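Local coordinates for protein catalase (Pseudomonas syringae, PDB 1M7S) that decomposes hydrogen peroxide into water and oxygen with a bound heme, protecting the cell from peroxide damage, at residues V193-L198 against V205-F210; G243-G248 against N293-N298; Q258-E263 against K277-V282. All coordinates share one frame; numbering follows the deposited sequence.

Contact 1: V193-L198 against V205-F210. With HEM (protoporphyrin IX containing Fe), chain E.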
loop_
_atom_site.group_PDB
_atom_site.type_symbol
_atom_site.label_atom_id
_atom_site.label_comp_id
_atom_site.label_asym_id
_atom_site.label_seq_id
_atom_site.Cartn_x
_atom_site.Cartn_y
_atom_site.Cartn_z
ATOM N N VAL A 193 -17.127 4.784 -28.423
ATOM C CA VAL A 193 -17.454 3.397 -28.688
ATOM C C VAL A 193 -18.899 3.078 -28.304
ATOM O O VAL A 193 -19.713 2.789 -29.204
ATOM C CB VAL A 193 -16.478 2.397 -28.074
ATOM C CG1 VAL A 193 -16.853 0.988 -28.449
ATOM C CG2 VAL A 193 -15.059 2.690 -28.625
ATOM N N HIS A 194 -19.236 3.157 -27.043
ATOM C CA HIS A 194 -20.585 2.847 -26.598
ATOM C C HIS A 194 -21.569 3.974 -26.886
ATOM O O HIS A 194 -21.163 5.122 -26.937
ATOM C CB HIS A 194 -20.596 2.782 -25.048
ATOM C CG HIS A 194 -19.437 2.054 -24.468
ATOM N ND1 HIS A 194 -19.314 0.696 -24.653
ATOM C CD2 HIS A 194 -18.346 2.474 -23.760
ATOM C CE1 HIS A 194 -18.189 0.291 -24.058
ATOM N NE2 HIS A 194 -17.612 1.333 -23.510
ATOM N N ALA A 195 -22.850 3.617 -26.892
ATOM C CA ALA A 195 -23.898 4.620 -26.834
ATOM C C ALA A 195 -23.960 4.995 -25.330
ATOM O O ALA A 195 -23.860 4.127 -24.454
ATOM C CB ALA A 195 -25.255 3.975 -27.133
ATOM N N TYR A 196 -24.028 6.304 -25.058
ATOM C CA TYR A 196 -24.206 6.847 -23.743
ATOM C C TYR A 196 -25.696 7.328 -23.716
ATOM O O TYR A 196 -26.269 7.472 -24.785
ATOM C CB TYR A 196 -23.328 8.065 -23.458
ATOM C CG TYR A 196 -21.932 7.596 -23.066
ATOM C CD1 TYR A 196 -21.060 7.156 -24.044
ATOM C CD2 TYR A 196 -21.523 7.560 -21.739
ATOM C CE1 TYR A 196 -19.786 6.687 -23.717
ATOM C CE2 TYR A 196 -20.235 7.125 -21.399
ATOM C CZ TYR A 196 -19.403 6.679 -22.397
ATOM O OH TYR A 196 -18.130 6.207 -22.108
ATOM N N LYS A 197 -26.213 7.458 -22.526
ATOM C CA LYS A 197 -27.618 7.872 -22.416
ATOM C C LYS A 197 -27.611 9.328 -21.964
ATOM O O LYS A 197 -27.117 9.639 -20.869
ATOM C CB LYS A 197 -28.317 6.927 -21.450
ATOM C CG LYS A 197 -29.684 7.183 -20.932
ATOM C CD LYS A 197 -30.132 6.376 -19.712
ATOM C CE LYS A 197 -29.957 4.866 -19.864
ATOM N NZ LYS A 197 -30.803 4.175 -18.818
ATOM N N LEU A 198 -28.150 10.204 -22.794
ATOM C CA LEU A 198 -28.277 11.603 -22.438
ATOM C C LEU A 198 -29.708 11.835 -21.888
ATOM O O LEU A 198 -30.644 11.350 -22.529
ATOM C CB LEU A 198 -28.020 12.545 -23.619
ATOM C CG LEU A 198 -26.575 12.479 -24.155
ATOM C CD1 LEU A 198 -26.265 13.584 -25.165
ATOM C CD2 LEU A 198 -25.564 12.548 -23.035
ATOM N N VAL A 205 -34.982 10.294 -22.338
ATOM C CA VAL A 205 -33.641 9.765 -22.652
ATOM C C VAL A 205 -33.407 9.616 -24.127
ATOM O O VAL A 205 -34.296 9.302 -24.917
ATOM C CB VAL A 205 -33.715 8.401 -21.900
ATOM C CG1 VAL A 205 -32.902 7.320 -22.535
ATOM C CG2 VAL A 205 -33.324 8.629 -20.425
ATOM N N HIS A 206 -32.165 9.751 -24.601
ATOM C CA HIS A 206 -31.758 9.500 -25.950
ATOM C C HIS A 206 -30.408 8.710 -25.864
ATOM O O HIS A 206 -29.708 8.949 -24.900
ATOM C CB HIS A 206 -31.488 10.697 -26.836
ATOM C CG HIS A 206 -32.726 11.443 -27.254
ATOM N ND1 HIS A 206 -33.383 12.249 -26.331
ATOM C CD2 HIS A 206 -33.380 11.529 -28.421
ATOM C CE1 HIS A 206 -34.435 12.813 -26.929
ATOM N NE2 HIS A 206 -34.445 12.405 -28.186
ATOM N N TYR A 207 -30.204 7.798 -26.809
ATOM C CA TYR A 207 -28.927 7.073 -26.821
ATOM C C TYR A 207 -28.015 7.775 -27.815
ATOM O O TYR A 207 -28.376 8.011 -28.980
ATOM C CB TYR A 207 -29.165 5.596 -27.199
ATOM C CG TYR A 207 -29.825 4.838 -26.065
ATOM C CD1 TYR A 207 -31.213 4.618 -26.043
ATOM C CD2 TYR A 207 -29.082 4.374 -24.992
ATOM C CE1 TYR A 207 -31.792 3.938 -24.998
ATOM C CE2 TYR A 207 -29.661 3.681 -23.941
ATOM C CZ TYR A 207 -31.035 3.482 -23.935
ATOM O OH TYR A 207 -31.653 2.809 -22.903
ATOM N N VAL A 208 -26.793 8.077 -27.399
ATOM C CA VAL A 208 -25.914 8.844 -28.295
ATOM C C VAL A 208 -24.520 8.247 -28.396
ATOM O O VAL A 208 -23.945 7.859 -27.370
ATOM C CB VAL A 208 -25.776 10.257 -27.639
ATOM C CG1 VAL A 208 -24.832 11.108 -28.436
ATOM C CG2 VAL A 208 -27.126 10.975 -27.512
ATOM N N LYS A 209 -23.966 8.255 -29.595
ATOM C CA LYS A 209 -22.571 7.906 -29.795
ATOM C C LYS A 209 -21.775 9.201 -30.025
ATOM O O LYS A 209 -22.251 10.154 -30.640
ATOM C CB LYS A 209 -22.427 6.970 -30.966
ATOM C CG LYS A 209 -22.769 5.543 -30.522
ATOM C CD LYS A 209 -22.345 4.636 -31.691
ATOM C CE LYS A 209 -22.625 3.200 -31.270
ATOM N NZ LYS A 209 -21.464 2.332 -31.426
ATOM N N PHE A 210 -20.559 9.286 -29.498
ATOM C CA PHE A 210 -19.688 10.454 -29.635
ATOM C C PHE A 210 -18.491 10.158 -30.529
ATOM O O PHE A 210 -17.873 9.083 -30.444
ATOM C CB PHE A 210 -19.089 10.840 -28.268
ATOM C CG PHE A 210 -20.093 11.330 -27.272
ATOM C CD1 PHE A 210 -20.545 12.659 -27.321
ATOM C CD2 PHE A 210 -20.595 10.520 -26.283
ATOM C CE1 PHE A 210 -21.474 13.117 -26.415
ATOM C CE2 PHE A 210 -21.494 10.976 -25.358
ATOM C CZ PHE A 210 -21.957 12.290 -25.409
HETATM C CHA HEM E . -7.817 2.313 -19.175
HETATM C CHB HEM E . -10.461 2.875 -23.190
HETATM C CHC HEM E . -12.743 -1.281 -22.253
HETATM C CHD HEM E . -10.814 -1.307 -17.790
HETATM C C1A HEM E . -8.337 2.804 -20.349
HETATM C C2A HEM E . -7.860 4.035 -21.025
HETATM C C3A HEM E . -8.588 4.188 -22.130
HETATM C C4A HEM E . -9.515 3.070 -22.200
HETATM C CMA HEM E . -8.535 5.310 -23.175
HETATM C CAA HEM E . -6.736 4.905 -20.439
HETATM C CBA HEM E . -7.229 6.194 -19.701
HETATM C CGA HEM E . -5.993 7.064 -19.349
HETATM O O1A HEM E . -5.777 7.128 -18.114
HETATM O O2A HEM E . -5.467 7.586 -20.352
HETATM C C1B HEM E . -11.332 1.823 -23.278
HETATM C C2B HEM E . -12.372 1.660 -24.286
HETATM C C3B HEM E . -12.998 0.492 -24.031
HETATM C C4B HEM E . -12.382 -0.081 -22.866
HETATM C CMB HEM E . -12.619 2.668 -25.417
HETATM C CAB HEM E . -14.138 -0.215 -24.763
HETATM C CBB HEM E . -15.045 0.411 -25.489
HETATM C C1C HEM E . -12.496 -1.570 -20.936
HETATM C C2C HEM E . -13.234 -2.526 -20.143
HETATM C C3C HEM E . -12.723 -2.516 -18.905
HETATM C C4C HEM E . -11.613 -1.587 -18.912
HETATM C CMC HEM E . -14.456 -3.355 -20.621
HETATM C CAC HEM E . -13.121 -3.311 -17.646
HETATM C CBC HEM E . -14.393 -3.585 -17.306
HETATM C C1D HEM E . -9.781 -0.362 -17.828
HETATM C C2D HEM E . -8.867 -0.107 -16.727
HETATM C C3D HEM E . -8.047 0.880 -17.096
HETATM C C4D HEM E . -8.420 1.274 -18.437
HETATM C CMD HEM E . -8.919 -0.912 -15.417
HETATM C CAD HEM E . -6.897 1.535 -16.277
HETATM C CBD HEM E . -7.438 2.845 -15.598
HETATM C CGD HEM E . -6.466 3.468 -14.612
HETATM O O1D HEM E . -6.616 4.722 -14.399
HETATM O O2D HEM E . -5.588 2.804 -14.010
HETATM N NA HEM E . -9.301 2.234 -21.129
HETATM N NB HEM E . -11.370 0.755 -22.404
HETATM N NC HEM E . -11.487 -1.027 -20.170
HETATM N ND HEM E . -9.506 0.540 -18.835
HETATM FE FE HEM E . -10.464 0.658 -20.599
HETATM O O HOH W 1 -18.548 5.737 -30.731
HETATM O O HOH W 2 -19.684 6.869 -28.390
HETATM O O HOH W 3 -9.214 -0.778 -22.248
#

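Contact 2: G243-G248 against N293-N298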
loop_
_atom_site.group_PDB
_atom_site.type_symbol
_atom_site.label_atom_id
_atom_site.label_comp_id
_atom_site.label_asym_id
_atom_site.label_seq_id
_atom_site.Cartn_x
_atom_site.Cartn_y
_atom_site.Cartn_z
ATOM N N GLY A 243 5.870 18.220 -29.407
ATOM C CA GLY A 243 6.502 19.012 -30.435
ATOM C C GLY A 243 5.566 20.032 -31.074
ATOM O O GLY A 243 5.922 21.229 -31.146
ATOM N N ALA A 244 4.407 19.561 -31.541
ATOM C CA ALA A 244 3.423 20.428 -32.187
ATOM C C ALA A 244 2.963 21.510 -31.246
ATOM O O ALA A 244 2.886 22.683 -31.634
ATOM C CB ALA A 244 2.240 19.581 -32.644
ATOM N N ILE A 245 2.676 21.148 -29.974
ATOM C CA ILE A 245 2.216 22.130 -29.028
ATOM C C ILE A 245 3.326 23.143 -28.759
ATOM O O ILE A 245 3.018 24.342 -28.800
ATOM C CB ILE A 245 1.684 21.511 -27.742
ATOM C CG1 ILE A 245 0.415 20.717 -28.142
ATOM C CG2 ILE A 245 1.418 22.578 -26.694
ATOM C CD1 ILE A 245 -0.150 19.904 -26.982
ATOM N N LYS A 246 4.565 22.682 -28.579
ATOM C CA LYS A 246 5.653 23.659 -28.435
ATOM C C LYS A 246 5.755 24.588 -29.642
ATOM O O LYS A 246 6.198 25.731 -29.453
ATOM C CB LYS A 246 7.007 22.963 -28.221
ATOM C CG LYS A 246 7.164 22.409 -26.814
ATOM C CD LYS A 246 8.509 21.693 -26.657
ATOM C CE LYS A 246 8.675 21.162 -25.237
ATOM N NZ LYS A 246 10.051 20.595 -25.082
ATOM N N LYS A 247 5.504 24.167 -30.875
ATOM C CA LYS A 247 5.560 25.064 -32.018
ATOM C C LYS A 247 4.294 25.905 -32.215
ATOM O O LYS A 247 4.227 26.572 -33.255
ATOM C CB LYS A 247 5.842 24.301 -33.308
ATOM C CG LYS A 247 7.221 23.664 -33.450
ATOM C CD LYS A 247 8.268 24.371 -32.591
ATOM C CE LYS A 247 9.692 24.061 -33.017
ATOM N NZ LYS A 247 10.683 24.472 -31.976
ATOM N N GLY A 248 3.292 25.850 -31.342
ATOM C CA GLY A 248 2.063 26.613 -31.492
ATOM C C GLY A 248 1.025 26.021 -32.417
ATOM O O GLY A 248 -0.090 26.580 -32.546
ATOM N N ASN A 293 -3.879 22.735 -26.307
ATOM C CA ASN A 293 -2.824 23.740 -26.590
ATOM C C ASN A 293 -1.871 24.000 -25.464
ATOM O O ASN A 293 -1.202 25.059 -25.530
ATOM C CB ASN A 293 -3.598 25.033 -26.921
ATOM C CG ASN A 293 -4.536 25.429 -25.825
ATOM O OD1 ASN A 293 -5.446 26.220 -26.174
ATOM N ND2 ASN A 293 -4.425 25.006 -24.582
ATOM N N LYS A 294 -1.750 23.066 -24.515
ATOM C CA LYS A 294 -0.783 23.298 -23.449
ATOM C C LYS A 294 -0.122 21.964 -23.025
ATOM O O LYS A 294 -0.893 21.044 -22.766
ATOM C CB LYS A 294 -1.475 23.762 -22.198
ATOM C CG LYS A 294 -0.798 24.870 -21.401
ATOM C CD LYS A 294 -1.778 26.053 -21.509
ATOM C CE LYS A 294 -1.096 27.405 -21.693
ATOM N NZ LYS A 294 -2.140 28.412 -22.126
ATOM N N ASN A 295 1.189 21.937 -22.948
ATOM C CA ASN A 295 1.854 20.755 -22.402
ATOM C C ASN A 295 1.766 20.784 -20.888
ATOM O O ASN A 295 1.573 21.836 -20.242
ATOM C CB ASN A 295 3.330 20.672 -22.827
ATOM C CG ASN A 295 3.419 20.196 -24.267
ATOM O OD1 ASN A 295 2.846 19.171 -24.655
ATOM N ND2 ASN A 295 4.163 20.947 -25.090
ATOM N N VAL A 296 1.896 19.604 -20.259
ATOM C CA VAL A 296 1.871 19.547 -18.786
ATOM C C VAL A 296 3.136 20.148 -18.169
ATOM O O VAL A 296 4.146 20.229 -18.857
ATOM C CB VAL A 296 1.747 18.085 -18.314
ATOM C CG1 VAL A 296 0.487 17.445 -18.919
ATOM C CG2 VAL A 296 2.986 17.293 -18.704
ATOM N N ASP A 297 3.070 20.448 -16.876
ATOM C CA ASP A 297 4.265 20.975 -16.209
ATOM C C ASP A 297 5.098 19.833 -15.622
ATOM O O ASP A 297 6.333 19.927 -15.612
ATOM C CB ASP A 297 3.773 21.867 -15.074
ATOM C CG ASP A 297 3.182 23.181 -15.609
ATOM O OD1 ASP A 297 2.179 23.633 -15.025
ATOM O OD2 ASP A 297 3.707 23.769 -16.553
ATOM N N ASN A 298 4.403 18.802 -15.127
ATOM C CA ASN A 298 5.171 17.648 -14.559
ATOM C C ASN A 298 4.492 16.348 -14.967
ATOM O O ASN A 298 3.317 16.162 -14.606
ATOM C CB ASN A 298 5.252 17.826 -13.052
ATOM C CG ASN A 298 6.014 16.718 -12.338
ATOM O OD1 ASN A 298 5.493 15.738 -11.789
ATOM N ND2 ASN A 298 7.346 16.897 -12.312
#

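Contact 3: Q258-E263 against K277-V282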
loop_
_atom_site.group_PDB
_atom_site.type_symbol
_atom_site.label_atom_id
_atom_site.label_comp_id
_atom_site.label_asym_id
_atom_site.label_seq_id
_atom_site.Cartn_x
_atom_site.Cartn_y
_atom_site.Cartn_z
ATOM N N GLN A 258 -24.331 10.993 -32.712
ATOM C CA GLN A 258 -25.281 10.194 -33.472
ATOM C C GLN A 258 -26.370 9.878 -32.461
ATOM O O GLN A 258 -26.031 9.546 -31.305
ATOM C CB GLN A 258 -24.796 8.852 -34.064
ATOM C CG GLN A 258 -23.937 9.032 -35.297
ATOM C CD GLN A 258 -23.402 7.649 -35.672
ATOM O OE1 GLN A 258 -22.654 7.107 -34.846
ATOM N NE2 GLN A 258 -23.740 7.129 -36.837
ATOM N N VAL A 259 -27.632 10.124 -32.792
ATOM C CA VAL A 259 -28.698 10.032 -31.804
ATOM C C VAL A 259 -29.787 9.059 -32.164
ATOM O O VAL A 259 -30.205 9.136 -33.331
ATOM C CB VAL A 259 -29.359 11.448 -31.675
ATOM C CG1 VAL A 259 -30.485 11.562 -30.673
ATOM C CG2 VAL A 259 -28.323 12.501 -31.317
ATOM N N LEU A 260 -30.185 8.215 -31.225
ATOM C CA LEU A 260 -31.313 7.316 -31.419
ATOM C C LEU A 260 -32.209 7.352 -30.183
ATOM O O LEU A 260 -31.782 7.486 -29.019
ATOM C CB LEU A 260 -30.925 5.857 -31.643
ATOM C CG LEU A 260 -30.206 5.457 -32.925
ATOM C CD1 LEU A 260 -29.748 4.002 -32.876
ATOM C CD2 LEU A 260 -31.089 5.647 -34.136
ATOM N N LYS A 261 -33.539 7.321 -30.419
ATOM C CA LYS A 261 -34.507 7.228 -29.341
ATOM C C LYS A 261 -34.593 5.756 -28.899
ATOM O O LYS A 261 -34.398 4.806 -29.652
ATOM C CB LYS A 261 -35.888 7.663 -29.858
ATOM C CG LYS A 261 -35.973 9.059 -30.424
ATOM C CD LYS A 261 -37.424 9.454 -30.647
ATOM C CE LYS A 261 -37.609 10.091 -32.020
ATOM N NZ LYS A 261 -37.136 11.509 -31.980
ATOM N N PRO A 262 -34.956 5.522 -27.645
ATOM C CA PRO A 262 -35.103 4.230 -27.008
ATOM C C PRO A 262 -35.998 3.265 -27.773
ATOM O O PRO A 262 -35.663 2.104 -28.029
ATOM C CB PRO A 262 -35.650 4.522 -25.587
ATOM C CG PRO A 262 -35.035 5.893 -25.354
ATOM C CD PRO A 262 -35.206 6.617 -26.681
ATOM N N GLU A 263 -37.097 3.754 -28.305
ATOM C CA GLU A 263 -38.081 3.019 -29.097
ATOM C C GLU A 263 -37.624 2.635 -30.495
ATOM O O GLU A 263 -38.275 1.868 -31.229
ATOM C CB GLU A 263 -39.313 3.946 -29.215
ATOM C CG GLU A 263 -38.937 5.378 -29.498
ATOM C CD GLU A 263 -38.571 6.252 -28.311
ATOM O OE1 GLU A 263 -38.274 5.938 -27.173
ATOM O OE2 GLU A 263 -38.713 7.495 -28.547
ATOM N N LYS A 277 -20.215 -2.786 -32.650
ATOM C CA LYS A 277 -20.890 -2.242 -33.796
ATOM C C LYS A 277 -20.856 -0.722 -33.897
ATOM O O LYS A 277 -20.938 -0.008 -32.894
ATOM C CB LYS A 277 -22.431 -2.599 -33.664
ATOM C CG LYS A 277 -22.763 -4.088 -33.704
ATOM C CD LYS A 277 -22.538 -4.677 -35.105
ATOM C CE LYS A 277 -22.985 -6.139 -35.143
ATOM N NZ LYS A 277 -21.934 -6.918 -34.381
ATOM N N ILE A 278 -20.764 -0.268 -35.143
ATOM C CA ILE A 278 -20.947 1.165 -35.413
ATOM C C ILE A 278 -22.435 1.330 -35.803
ATOM O O ILE A 278 -23.118 0.327 -35.968
ATOM C CB ILE A 278 -20.079 1.677 -36.561
ATOM C CG1 ILE A 278 -20.377 0.993 -37.902
ATOM C CG2 ILE A 278 -18.591 1.480 -36.235
ATOM C CD1 ILE A 278 -19.887 1.840 -39.082
ATOM N N TRP A 279 -22.919 2.544 -35.953
ATOM C CA TRP A 279 -24.301 2.744 -36.431
ATOM C C TRP A 279 -24.158 3.372 -37.833
ATOM O O TRP A 279 -23.926 4.576 -37.935
ATOM C CB TRP A 279 -25.024 3.713 -35.516
ATOM C CG TRP A 279 -25.269 3.294 -34.104
ATOM C CD1 TRP A 279 -25.148 2.042 -33.548
ATOM C CD2 TRP A 279 -25.814 4.129 -33.074
ATOM N NE1 TRP A 279 -25.534 2.061 -32.231
ATOM C CE2 TRP A 279 -25.952 3.347 -31.923
ATOM C CE3 TRP A 279 -26.161 5.495 -33.032
ATOM C CZ2 TRP A 279 -26.407 3.850 -30.716
ATOM C CZ3 TRP A 279 -26.651 5.985 -31.824
ATOM C CH2 TRP A 279 -26.758 5.195 -30.681
ATOM N N PRO A 280 -24.192 2.543 -38.855
ATOM C CA PRO A 280 -23.836 2.932 -40.198
ATOM C C PRO A 280 -24.663 4.042 -40.815
ATOM O O PRO A 280 -24.051 4.867 -41.509
ATOM C CB PRO A 280 -23.942 1.685 -41.110
ATOM C CG PRO A 280 -24.172 0.576 -40.127
ATOM C CD PRO A 280 -24.452 1.113 -38.735
ATOM N N ASP A 281 -25.967 4.063 -40.625
ATOM C CA ASP A 281 -26.719 5.123 -41.326
ATOM C C ASP A 281 -27.285 6.233 -40.462
ATOM O O ASP A 281 -27.936 7.139 -41.031
ATOM C CB ASP A 281 -27.804 4.428 -42.173
ATOM C CG ASP A 281 -27.228 3.330 -43.043
ATOM O OD1 ASP A 281 -26.383 3.633 -43.912
ATOM O OD2 ASP A 281 -27.554 2.143 -42.791
ATOM N N VAL A 282 -26.966 6.300 -39.173
ATOM C CA VAL A 282 -27.527 7.404 -38.380
ATOM C C VAL A 282 -26.678 8.639 -38.642
ATOM O O VAL A 282 -25.460 8.586 -38.520
ATOM C CB VAL A 282 -27.558 7.023 -36.898
ATOM C CG1 VAL A 282 -28.219 8.099 -36.064
ATOM C CG2 VAL A 282 -28.328 5.709 -36.725
HETATM O O HOH W 4 -21.371 4.858 -35.312
#

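Contact 1: V193-L198 against V205-F210
Lys209 NZ is gripped by two backbone carbonyls: it donates to Val193 O at 2.9 Å, and Lys277 O takes a second bond. The C=O...N angle at Val193 O is 174°, so the ammonium sits almost in line with that carbonyl. Further along, the strands pair antiparallel. Val208 N reaches Tyr196 O at 2.7 Å and Tyr196 N returns to Val208 O, while Leu198 and His206 make the next hydrogen-bonded pair. Where the pairing ends, a water takes over, bound between His194 O and Phe210 N.

On the sheet face of Tyr196, Leu198 and Val208, Leu198 CD1 lies 3.6 Å from Val208 CG2, and the edge of the Phe210 ring is turned toward the face of Tyr196 in an offset edge-to-face pair, planes at 62°. On the other face Lys197 CG packs on Val205 CG1, and Glu321 forms a salt bridge with Lys197 NZ and a hydrogen bond with Tyr207 OH.

Val193 and His194, leading into the hairpin, line the heme pocket: Val193 CG1 and His194 NE2 touch vinyl carbon CBB, the latter at 3.4 Å; the imidazole nitrogens bond to Asp322 and Arg328. The buried ammonium, bonded to two carbonyls, would be expected to steady the backbone at Val193, beside the vinyl.

Contact 2: G243-G248 against N293-N298
Ile245 CG2 and the amide of Asn295 make the close part of this contact, with CG2 3.6 Å from ND2. CG2 stands anti to the backbone N of Ile245, and from there it also meets the strand backbone, 3.8 Å from Asn293 C and nearly as close to Lys294 N. The other branch of the isoleucine adds a touch at the far end of the amide, CD1 lying 3.9 Å from Asn295 OD1. The Asn295 amide therefore lies against both branches of Ile245, the two side chains crossing at a slant. Ile245 is buried between the last turn of helix 236-246 and strand 284-295.

The outer side is much looser. There Lys246 offers CG alone, 3.8 Å from Asn295 ND2, and its chain runs extended from this point on an exposed residue. Lys294 directs its CB away from the helix and is likewise exposed. The helix ends in a Schellman motif, with Gly248 at positive phi and its N bonded to Ile245 O at 3.0 Å. On the strand, Asn293 and Lys294 both face Lys59 in a classic beta bulge. Beyond it the chain turns to the subunit interface, where Asp297 OD1 is hydrogen-bonded to His369 NE2 of a neighbouring subunit.

The chemistry is mostly van der Waals packing: Ile245 supplies the hydrocarbon surface, while Asn295 ND2 makes a weak hydrogen bond to Val242 O, so the amide gives the helix end a modest polar tie alongside its apolar contact.

Contact 3: Q258-E263 against K277-V282
With chi1 at -76° Gln258 CG lies beside its own backbone N, and an extended chi2 carries CD onward, so that the amide reaches the loop 277-282. NE2 there donates twice. Its bond to Val282 O, 2.8 Å long, is almost straight at 178° and lies in the amide plane; the one to Trp279 O, of equal length, is more bent at 142°, with NE2 in the plane of the Trp279 carbonyl and that oxygen somewhat out of the glutamine amide plane. Both carbonyls are thus held by one nitrogen. At the other end of the amide, OE1 accepts from a water at 2.6 Å, and this water accepts from Trp279 N, so the amide and its water meet the loop at three backbone positions.

Two residues along the strand, Leu260 comes to the indole tip to tip. Its CD1 stands over the face of the six-membered ring, 3.7 Å from the centroid, in a CH-pi contact, while CG approaches CZ3. The other methyl, CD2, is 3.8 Å from Val282 CG2, and Val282 CG1 rests 3.5 Å from Val259 O. The indole is fixed from outside too: NE1 bonds to Pro272 O, and Lys209 makes a cation-pi contact with the ring.

Away from the heme, the loop between strands 252-260 and 284-295 of the catalase beta barrel folds back here on the end of the first of them.

How the contacts relate
From the N terminus, contact 1 comes first and closes a short hairpin, strand 196-199 turning back into 205-214, whose lead-in touches the heme. Contact 2 opens next, at the end of helix 236-246, and closes only at the end of strand 284-295; within that long excursion contact 3 opens and closes, joining the end of strand 252-260 to the loop before 284-295. Contacts 1 and 3 are neighbours, centres about 9 Å apart: strands 205-214 and 252-260 pair directly, with Tyr207 N 2.7 Å from Leu260 O. Contact 2 lies about 32 Å from contact 1, centre to centre, at another part of the same curled sheet, where it ties a helix to the barrel.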